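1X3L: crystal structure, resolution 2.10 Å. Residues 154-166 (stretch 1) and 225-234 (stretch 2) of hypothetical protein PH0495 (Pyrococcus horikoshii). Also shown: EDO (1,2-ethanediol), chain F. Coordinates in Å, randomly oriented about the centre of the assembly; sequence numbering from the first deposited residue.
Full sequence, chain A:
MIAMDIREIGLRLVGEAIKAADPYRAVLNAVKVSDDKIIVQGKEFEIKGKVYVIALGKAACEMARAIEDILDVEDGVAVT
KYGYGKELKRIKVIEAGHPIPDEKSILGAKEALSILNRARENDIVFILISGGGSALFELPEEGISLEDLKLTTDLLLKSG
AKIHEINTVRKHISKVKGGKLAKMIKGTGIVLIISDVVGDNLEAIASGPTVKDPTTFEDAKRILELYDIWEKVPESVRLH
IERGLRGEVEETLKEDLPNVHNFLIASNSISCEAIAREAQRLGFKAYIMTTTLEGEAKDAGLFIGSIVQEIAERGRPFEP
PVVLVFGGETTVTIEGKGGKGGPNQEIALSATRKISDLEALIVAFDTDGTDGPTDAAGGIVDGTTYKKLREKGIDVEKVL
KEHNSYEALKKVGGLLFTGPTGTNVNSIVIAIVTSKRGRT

Stretch 1, residues 154-166: DLLLKSGAKIHEI
Stretch 2 (225-234) ELYDIWEKVP

Packing of residues 154-166 against 225-234 in hypothetical protein PH0495, a contact built on Tyr 227, Leu 155 and Ile 229. Stretch 1 enters as a helix through Lys 158, leaves it at Ser 159 (phi/psi -95/10), turns through Gly 160 at positive phi (60/86) and the extended Ala 161 (-119/141), and starts a second helix at Ile 163, with Lys 162 (-61/144) as N-cap residue. Stretch 2 brings in the last turn of a helix, which Tyr 227 (-104/21) leaves; Asp 228 follows at 43/45, Ile 229 at -124/2, residues 230-232 with helical phi/psi, and Val 233 and Pro 234 extended. The chains run in opposite senses where they meet: CA of Leu 155 lies 6.6 Å from CA of Ile 229, and CA of Ser 159 lies 6.4 Å from CA of Tyr 227. Together they bury 453 Å².

Tyr 227 covers the most surface. Its CA-to-CB bond points toward stretch 1, and chi1 -69° (m) with chi2 145° lays the ring along the interhelical turn. Gly 160 O sits over one ring face, 3.7 Å from Tyr 227 CZ, while Ala 161 CB comes obliquely to within 3.2 Å of Tyr 227 CE1, a tight apolar contact. The phenol donates a hydrogen bond from Tyr 227 OH to Glu 165 OE1 at 2.6 Å, near the ring plane. The same Glu 165 OE1 accepts a bond from Lys 162 N (3.2 Å), so one carboxylate oxygen ties the start of the second helix to the tyrosine; Glu 165 reaches it with chi1 m, chi2 t and chi3 -56°.

Leu 155 (m, t) points toward stretch 2. Its CB lies 4.1 Å from Ile 229 CG2, and its CD1 reaches past Ile 229 to the following turn, 3.5 Å from Lys 232 O and 4.0 Å from Val 233 CG1. That turn is held by Val 233 N donating to Ile 229 O at 2.9 Å.

Ile 229 (p, t) is buried and points back at the first helix. Its CD1 meets Leu 156 CD2 at 3.4 Å; the CA-to-CB bond of Leu 156 points away, but its m, t rotamer brings the end of the side chain nearer. Ser 159 (p) bridges the tyrosine and isoleucine contacts: Ser 159 OG donates to Leu 155 O (2.8 Å), satisfying the hydroxyl within its own helix end, and packs 3.7 Å from Tyr 227 CB and 4.1 Å from Ile 229 CG2.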

ATOM      1  N   ASP A 154      -0.575 -23.949   0.180  1.00 64.22           N
ATOM      2  CA  ASP A 154      -0.119 -24.465   1.470  1.00 65.89           C
ATOM      3  C   ASP A 154       1.174 -25.255   1.367  1.00 65.64           C
ATOM      4  O   ASP A 154       2.038 -25.157   2.238  1.00 66.15           O
ATOM      5  CB  ASP A 154      -1.191 -25.345   2.118  1.00 68.38           C
ATOM      6  CG  ASP A 154      -2.265 -24.537   2.813  1.00 70.32           C
ATOM      7  OD1 ASP A 154      -1.907 -23.674   3.645  1.00 71.59           O
ATOM      8  OD2 ASP A 154      -3.462 -24.767   2.535  1.00 71.86           O
ATOM      9  N   LEU A 155       1.304 -26.047   0.308  1.00 65.19           N
ATOM     10  CA  LEU A 155       2.506 -26.845   0.109  1.00 64.93           C
ATOM     11  C   LEU A 155       3.683 -25.936  -0.230  1.00 65.52           C
ATOM     12  O   LEU A 155       4.838 -26.276   0.025  1.00 64.64           O
ATOM     13  CB  LEU A 155       2.285 -27.863  -1.011  1.00 65.34           C
ATOM     14  CG  LEU A 155       1.215 -28.923  -0.736  1.00 65.34           C
ATOM     15  CD1 LEU A 155       1.018 -29.784  -1.972  1.00 65.65           C
ATOM     16  CD2 LEU A 155       1.630 -29.777   0.454  1.00 65.48           C
ATOM     17  N   LEU A 156       3.381 -24.777  -0.807  1.00 65.74           N
ATOM     18  CA  LEU A 156       4.419 -23.822  -1.166  1.00 66.65           C
ATOM     19  C   LEU A 156       5.014 -23.226   0.105  1.00 66.85           C
ATOM     20  O   LEU A 156       6.232 -23.103   0.237  1.00 66.61           O
ATOM     21  CB  LEU A 156       3.841 -22.717  -2.053  1.00 65.64           C
ATOM     22  CG  LEU A 156       3.443 -23.154  -3.464  1.00 64.57           C
ATOM     23  CD1 LEU A 156       2.740 -22.019  -4.178  1.00 64.43           C
ATOM     24  CD2 LEU A 156       4.679 -23.581  -4.232  1.00 64.00           C
ATOM     25  N   LEU A 157       4.143 -22.868   1.041  1.00 67.82           N
ATOM     26  CA  LEU A 157       4.572 -22.294   2.311  1.00 68.67           C
ATOM     27  C   LEU A 157       5.217 -23.369   3.183  1.00 69.62           C
ATOM     28  O   LEU A 157       6.323 -23.189   3.690  1.00 70.05           O
ATOM     29  CB  LEU A 157       3.372 -21.688   3.040  1.00 67.86           C
ATOM     30  CG  LEU A 157       2.643 -20.569   2.294  1.00 67.87           C
ATOM     31  CD1 LEU A 157       1.352 -20.233   3.015  1.00 67.58           C
ATOM     32  CD2 LEU A 157       3.541 -19.344   2.195  1.00 68.35           C
ATOM     33  N   LYS A 158       4.521 -24.489   3.350  1.00 71.21           N
ATOM     34  CA  LYS A 158       5.025 -25.594   4.156  1.00 72.39           C
ATOM     35  C   LYS A 158       6.463 -25.974   3.819  1.00 72.67           C
ATOM     36  O   LYS A 158       7.231 -26.361   4.699  1.00 73.06           O
ATOM     37  CB  LYS A 158       4.136 -26.828   3.983  1.00 73.37           C
ATOM     38  CG  LYS A 158       3.026 -26.976   5.012  1.00 74.75           C
ATOM     39  CD  LYS A 158       2.341 -28.328   4.854  1.00 75.24           C
ATOM     40  CE  LYS A 158       1.315 -28.577   5.950  1.00 76.44           C
ATOM     41  NZ  LYS A 158       0.675 -29.918   5.799  1.00 76.64           N
ATOM     42  N   SER A 159       6.827 -25.870   2.546  1.00 73.06           N
ATOM     43  CA  SER A 159       8.175 -26.231   2.119  1.00 73.03           C
ATOM     44  C   SER A 159       9.112 -25.031   2.061  1.00 72.77           C
ATOM     45  O   SER A 159      10.232 -25.132   1.556  1.00 72.78           O
ATOM     46  CB  SER A 159       8.123 -26.904   0.747  1.00 73.75           C
ATOM     47  OG  SER A 159       7.612 -26.011  -0.226  1.00 75.23           O
ATOM     48  N   GLY A 160       8.653 -23.899   2.584  1.00 72.37           N
ATOM     49  CA  GLY A 160       9.473 -22.703   2.575  1.00 72.33           C
ATOM     50  C   GLY A 160       9.833 -22.275   1.168  1.00 72.21           C
ATOM     51  O   GLY A 160      10.892 -22.629   0.650  1.00 72.59           O
ATOM     52  N   ALA A 161       8.944 -21.510   0.545  1.00 71.37           N
ATOM     53  CA  ALA A 161       9.173 -21.033  -0.812  1.00 70.33           C
ATOM     54  C   ALA A 161       9.217 -19.513  -0.834  1.00 69.45           C
ATOM     55  O   ALA A 161       8.455 -18.854  -0.125  1.00 69.55           O
ATOM     56  CB  ALA A 161       8.070 -21.535  -1.726  1.00 70.88           C
ATOM     57  N   LYS A 162      10.112 -18.955  -1.644  1.00 68.37           N
ATOM     58  CA  LYS A 162      10.228 -17.506  -1.741  1.00 67.94           C
ATOM     59  C   LYS A 162       8.901 -16.935  -2.237  1.00 67.72           C
ATOM     60  O   LYS A 162       8.221 -17.548  -3.059  1.00 68.73           O
ATOM     61  CB  LYS A 162      11.375 -17.128  -2.683  1.00 68.67           C
ATOM     62  CG  LYS A 162      12.743 -17.595  -2.189  1.00 69.67           C
ATOM     63  CD  LYS A 162      13.878 -17.018  -3.027  1.00 71.41           C
ATOM     64  CE  LYS A 162      15.238 -17.507  -2.537  1.00 72.42           C
ATOM     65  NZ  LYS A 162      16.376 -16.877  -3.277  1.00 72.64           N
ATOM     66  N   ILE A 163       8.536 -15.763  -1.728  1.00 66.98           N
ATOM     67  CA  ILE A 163       7.274 -15.122  -2.087  1.00 66.49           C
ATOM     68  C   ILE A 163       7.034 -14.888  -3.583  1.00 65.37           C
ATOM     69  O   ILE A 163       5.902 -15.005  -4.057  1.00 64.72           O
ATOM     70  CB  ILE A 163       7.110 -13.781  -1.330  1.00 67.47           C
ATOM     71  CG1 ILE A 163       5.872 -13.034  -1.840  1.00 67.35           C
ATOM     72  CG2 ILE A 163       8.371 -12.948  -1.480  1.00 67.50           C
ATOM     73  CD1 ILE A 163       5.623 -11.719  -1.135  1.00 69.22           C
ATOM     74  N   HIS A 164       8.079 -14.561  -4.331  1.00 64.37           N
ATOM     75  CA  HIS A 164       7.899 -14.318  -5.758  1.00 63.72           C
ATOM     76  C   HIS A 164       7.734 -15.629  -6.527  1.00 61.90           C
ATOM     77  O   HIS A 164       7.132 -15.653  -7.603  1.00 61.32           O
ATOM     78  CB  HIS A 164       9.075 -13.509  -6.319  1.00 64.69           C
ATOM     79  CG  HIS A 164      10.363 -14.268  -6.384  1.00 67.01           C
ATOM     80  ND1 HIS A 164      10.615 -15.226  -7.343  1.00 68.21           N
ATOM     81  CD2 HIS A 164      11.478 -14.199  -5.618  1.00 68.20           C
ATOM     82  CE1 HIS A 164      11.831 -15.713  -7.166  1.00 68.08           C
ATOM     83  NE2 HIS A 164      12.376 -15.107  -6.127  1.00 68.02           N
ATOM     84  N   GLU A 165       8.265 -16.715  -5.970  1.00 59.81           N
ATOM     85  CA  GLU A 165       8.158 -18.029  -6.600  1.00 58.51           C
ATOM     86  C   GLU A 165       6.745 -18.555  -6.394  1.00 56.70           C
ATOM     87  O   GLU A 165       6.236 -19.327  -7.204  1.00 56.00           O
ATOM     88  CB  GLU A 165       9.164 -19.011  -5.988  1.00 58.54           C
ATOM     89  CG  GLU A 165      10.617 -18.619  -6.182  1.00 59.10           C
ATOM     90  CD  GLU A 165      11.583 -19.627  -5.584  1.00 59.23           C
ATOM     91  OE1 GLU A 165      11.475 -19.912  -4.375  1.00 58.72           O
ATOM     92  OE2 GLU A 165      12.452 -20.133  -6.323  1.00 59.55           O
ATOM     93  N   ILE A 166       6.124 -18.133  -5.298  1.00 54.67           N
ATOM     94  CA  ILE A 166       4.766 -18.540  -4.970  1.00 54.20           C
ATOM     95  C   ILE A 166       3.800 -17.772  -5.857  1.00 53.15           C
ATOM     96  O   ILE A 166       2.761 -18.296  -6.258  1.00 52.34           O
ATOM     97  CB  ILE A 166       4.446 -18.253  -3.483  1.00 55.18           C
ATOM     98  CG1 ILE A 166       5.272 -19.187  -2.594  1.00 55.61           C
ATOM     99  CG2 ILE A 166       2.955 -18.421  -3.216  1.00 54.49           C
ATOM    100  CD1 ILE A 166       5.080 -18.964  -1.107  1.00 56.33           C
ATOM    101  N   GLU A 225       8.915 -28.460  -8.555  1.00 58.23           N
ATOM    102  CA  GLU A 225       9.846 -29.577  -8.484  1.00 60.13           C
ATOM    103  C   GLU A 225      10.988 -29.257  -7.522  1.00 61.26           C
ATOM    104  O   GLU A 225      11.367 -30.087  -6.693  1.00 61.29           O
ATOM    105  CB  GLU A 225      10.411 -29.888  -9.875  1.00 60.17           C
ATOM    106  CG  GLU A 225       9.385 -30.451 -10.852  1.00 60.43           C
ATOM    107  CD  GLU A 225       9.976 -30.751 -12.219  1.00 61.44           C
ATOM    108  OE1 GLU A 225      10.480 -29.810 -12.871  1.00 61.38           O
ATOM    109  OE2 GLU A 225       9.939 -31.927 -12.641  1.00 60.95           O
ATOM    110  N   LEU A 226      11.526 -28.047  -7.634  1.00 62.21           N
ATOM    111  CA  LEU A 226      12.624 -27.608  -6.782  1.00 63.74           C
ATOM    112  C   LEU A 226      12.314 -27.809  -5.302  1.00 64.41           C
ATOM    113  O   LEU A 226      13.210 -28.081  -4.503  1.00 64.59           O
ATOM    114  CB  LEU A 226      12.930 -26.130  -7.033  1.00 63.89           C
ATOM    115  CG  LEU A 226      14.039 -25.539  -6.159  1.00 64.52           C
ATOM    116  CD1 LEU A 226      15.354 -26.242  -6.464  1.00 64.08           C
ATOM    117  CD2 LEU A 226      14.157 -24.043  -6.409  1.00 64.55           C
ATOM    118  N   TYR A 227      11.044 -27.674  -4.940  1.00 64.95           N
ATOM    119  CA  TYR A 227      10.626 -27.839  -3.555  1.00 65.28           C
ATOM    120  C   TYR A 227       9.930 -29.173  -3.325  1.00 65.25           C
ATOM    121  O   TYR A 227       9.191 -29.345  -2.355  1.00 65.36           O
ATOM    122  CB  TYR A 227       9.714 -26.678  -3.158  1.00 66.35           C
ATOM    123  CG  TYR A 227      10.446 -25.356  -3.072  1.00 67.82           C
ATOM    124  CD1 TYR A 227       9.824 -24.164  -3.440  1.00 68.21           C
ATOM    125  CD2 TYR A 227      11.764 -25.297  -2.616  1.00 68.27           C
ATOM    126  CE1 TYR A 227      10.498 -22.946  -3.356  1.00 69.17           C
ATOM    127  CE2 TYR A 227      12.444 -24.086  -2.526  1.00 68.37           C
ATOM    128  CZ  TYR A 227      11.806 -22.916  -2.898  1.00 69.26           C
ATOM    129  OH  TYR A 227      12.473 -21.720  -2.809  1.00 70.05           O
ATOM    130  N   ASP A 228      10.185 -30.114  -4.228  1.00 65.70           N
ATOM    131  CA  ASP A 228       9.613 -31.456  -4.162  1.00 66.54           C
ATOM    132  C   ASP A 228       8.135 -31.524  -3.791  1.00 65.52           C
ATOM    133  O   ASP A 228       7.736 -32.346  -2.965  1.00 65.84           O
ATOM    134  CB  ASP A 228      10.422 -32.320  -3.192  1.00 68.14           C
ATOM    135  CG  ASP A 228      11.811 -32.636  -3.715  1.00 70.47           C
ATOM    136  OD1 ASP A 228      11.915 -33.273  -4.787  1.00 71.69           O
ATOM    137  OD2 ASP A 228      12.799 -32.244  -3.059  1.00 71.81           O
ATOM    138  N   ILE A 229       7.326 -30.665  -4.402  1.00 63.74           N
ATOM    139  CA  ILE A 229       5.891 -30.670  -4.143  1.00 62.55           C
ATOM    140  C   ILE A 229       5.134 -30.847  -5.453  1.00 61.83           C
ATOM    141  O   ILE A 229       3.904 -30.856  -5.475  1.00 61.08           O
ATOM    142  CB  ILE A 229       5.419 -29.365  -3.465  1.00 62.28           C
ATOM    143  CG1 ILE A 229       5.876 -28.155  -4.278  1.00 61.17           C
ATOM    144  CG2 ILE A 229       5.945 -29.300  -2.037  1.00 62.38           C
ATOM    145  CD1 ILE A 229       5.378 -26.838  -3.728  1.00 60.23           C
ATOM    146  N   TRP A 230       5.884 -30.995  -6.543  1.00 61.43           N
ATOM    147  CA  TRP A 230       5.302 -31.177  -7.868  1.00 60.73           C
ATOM    148  C   TRP A 230       4.358 -32.374  -7.888  1.00 61.10           C
ATOM    149  O   TRP A 230       3.294 -32.326  -8.507  1.00 61.59           O
ATOM    150  CB  TRP A 230       6.413 -31.369  -8.908  1.00 59.31           C
ATOM    151  CG  TRP A 230       5.921 -31.752 -10.278  1.00 57.75           C
ATOM    152  CD1 TRP A 230       6.106 -32.949 -10.909  1.00 57.68           C
ATOM    153  CD2 TRP A 230       5.155 -30.940 -11.178  1.00 57.01           C
ATOM    154  NE1 TRP A 230       5.504 -32.934 -12.145  1.00 58.03           N
ATOM    155  CE2 TRP A 230       4.912 -31.713 -12.336  1.00 57.26           C
ATOM    156  CE3 TRP A 230       4.649 -29.633 -11.119  1.00 56.62           C
ATOM    157  CZ2 TRP A 230       4.184 -31.223 -13.428  1.00 55.92           C
ATOM    158  CZ3 TRP A 230       3.924 -29.146 -12.206  1.00 55.76           C
ATOM    159  CH2 TRP A 230       3.700 -29.943 -13.344  1.00 56.08           C
ATOM    160  N   GLU A 231       4.748 -33.444  -7.204  1.00 61.01           N
ATOM    161  CA  GLU A 231       3.927 -34.648  -7.146  1.00 61.30           C
ATOM    162  C   GLU A 231       2.921 -34.560  -6.002  1.00 60.56           C
ATOM    163  O   GLU A 231       1.953 -35.318  -5.956  1.00 61.25           O
ATOM    164  CB  GLU A 231       4.809 -35.888  -6.956  1.00 62.04           C
ATOM    165  CG  GLU A 231       5.792 -36.151  -8.090  1.00 64.45           C
ATOM    166  CD  GLU A 231       5.108 -36.534  -9.393  1.00 66.17           C
ATOM    167  OE1 GLU A 231       5.816 -36.706 -10.410  1.00 66.80           O
ATOM    168  OE2 GLU A 231       3.866 -36.666  -9.404  1.00 66.68           O
ATOM    169  N   LYS A 232       3.151 -33.627  -5.084  1.00 59.64           N
ATOM    170  CA  LYS A 232       2.263 -33.462  -3.940  1.00 58.47           C
ATOM    171  C   LYS A 232       1.042 -32.595  -4.231  1.00 57.37           C
ATOM    172  O   LYS A 232       0.001 -32.752  -3.593  1.00 58.18           O
ATOM    173  CB  LYS A 232       3.039 -32.886  -2.752  1.00 59.48           C
ATOM    174  CG  LYS A 232       4.125 -33.809  -2.206  1.00 60.50           C
ATOM    175  CD  LYS A 232       4.776 -33.210  -0.961  1.00 60.88           C
ATOM    176  CE  LYS A 232       5.797 -34.154  -0.337  1.00 60.68           C
ATOM    177  NZ  LYS A 232       6.972 -34.399  -1.222  1.00 60.44           N
ATOM    178  N   VAL A 233       1.163 -31.680  -5.188  1.00 55.66           N
ATOM    179  CA  VAL A 233       0.042 -30.810  -5.538  1.00 54.45           C
ATOM    180  C   VAL A 233      -1.033 -31.634  -6.237  1.00 53.83           C
ATOM    181  O   VAL A 233      -0.739 -32.676  -6.819  1.00 54.71           O
ATOM    182  CB  VAL A 233       0.480 -29.676  -6.488  1.00 54.04           C
ATOM    183  CG1 VAL A 233       1.556 -28.835  -5.827  1.00 53.19           C
ATOM    184  CG2 VAL A 233       0.983 -30.258  -7.802  1.00 53.25           C
ATOM    185  N   PRO A 234      -2.294 -31.179  -6.190  1.00 53.11           N
ATOM    186  CA  PRO A 234      -3.363 -31.933  -6.849  1.00 53.35           C
ATOM    187  C   PRO A 234      -3.074 -32.180  -8.330  1.00 53.15           C
ATOM    188  O   PRO A 234      -2.324 -31.435  -8.965  1.00 51.25           O
ATOM    189  CB  PRO A 234      -4.598 -31.058  -6.625  1.00 54.08           C
ATOM    190  CG  PRO A 234      -4.025 -29.680  -6.491  1.00 55.26           C
ATOM    191  CD  PRO A 234      -2.811 -29.917  -5.635  1.00 53.61           C
TER
HETATM  192  C1  EDO F 504       7.648 -34.791 -14.417  1.00 69.85           C
HETATM  193  O1  EDO F 504       8.164 -33.895 -15.411  1.00 70.96           O
HETATM  194  C2  EDO F 504       6.194 -35.140 -14.732  1.00 69.15           C
HETATM  195  O2  EDO F 504       5.679 -36.039 -13.746  1.00 68.76           O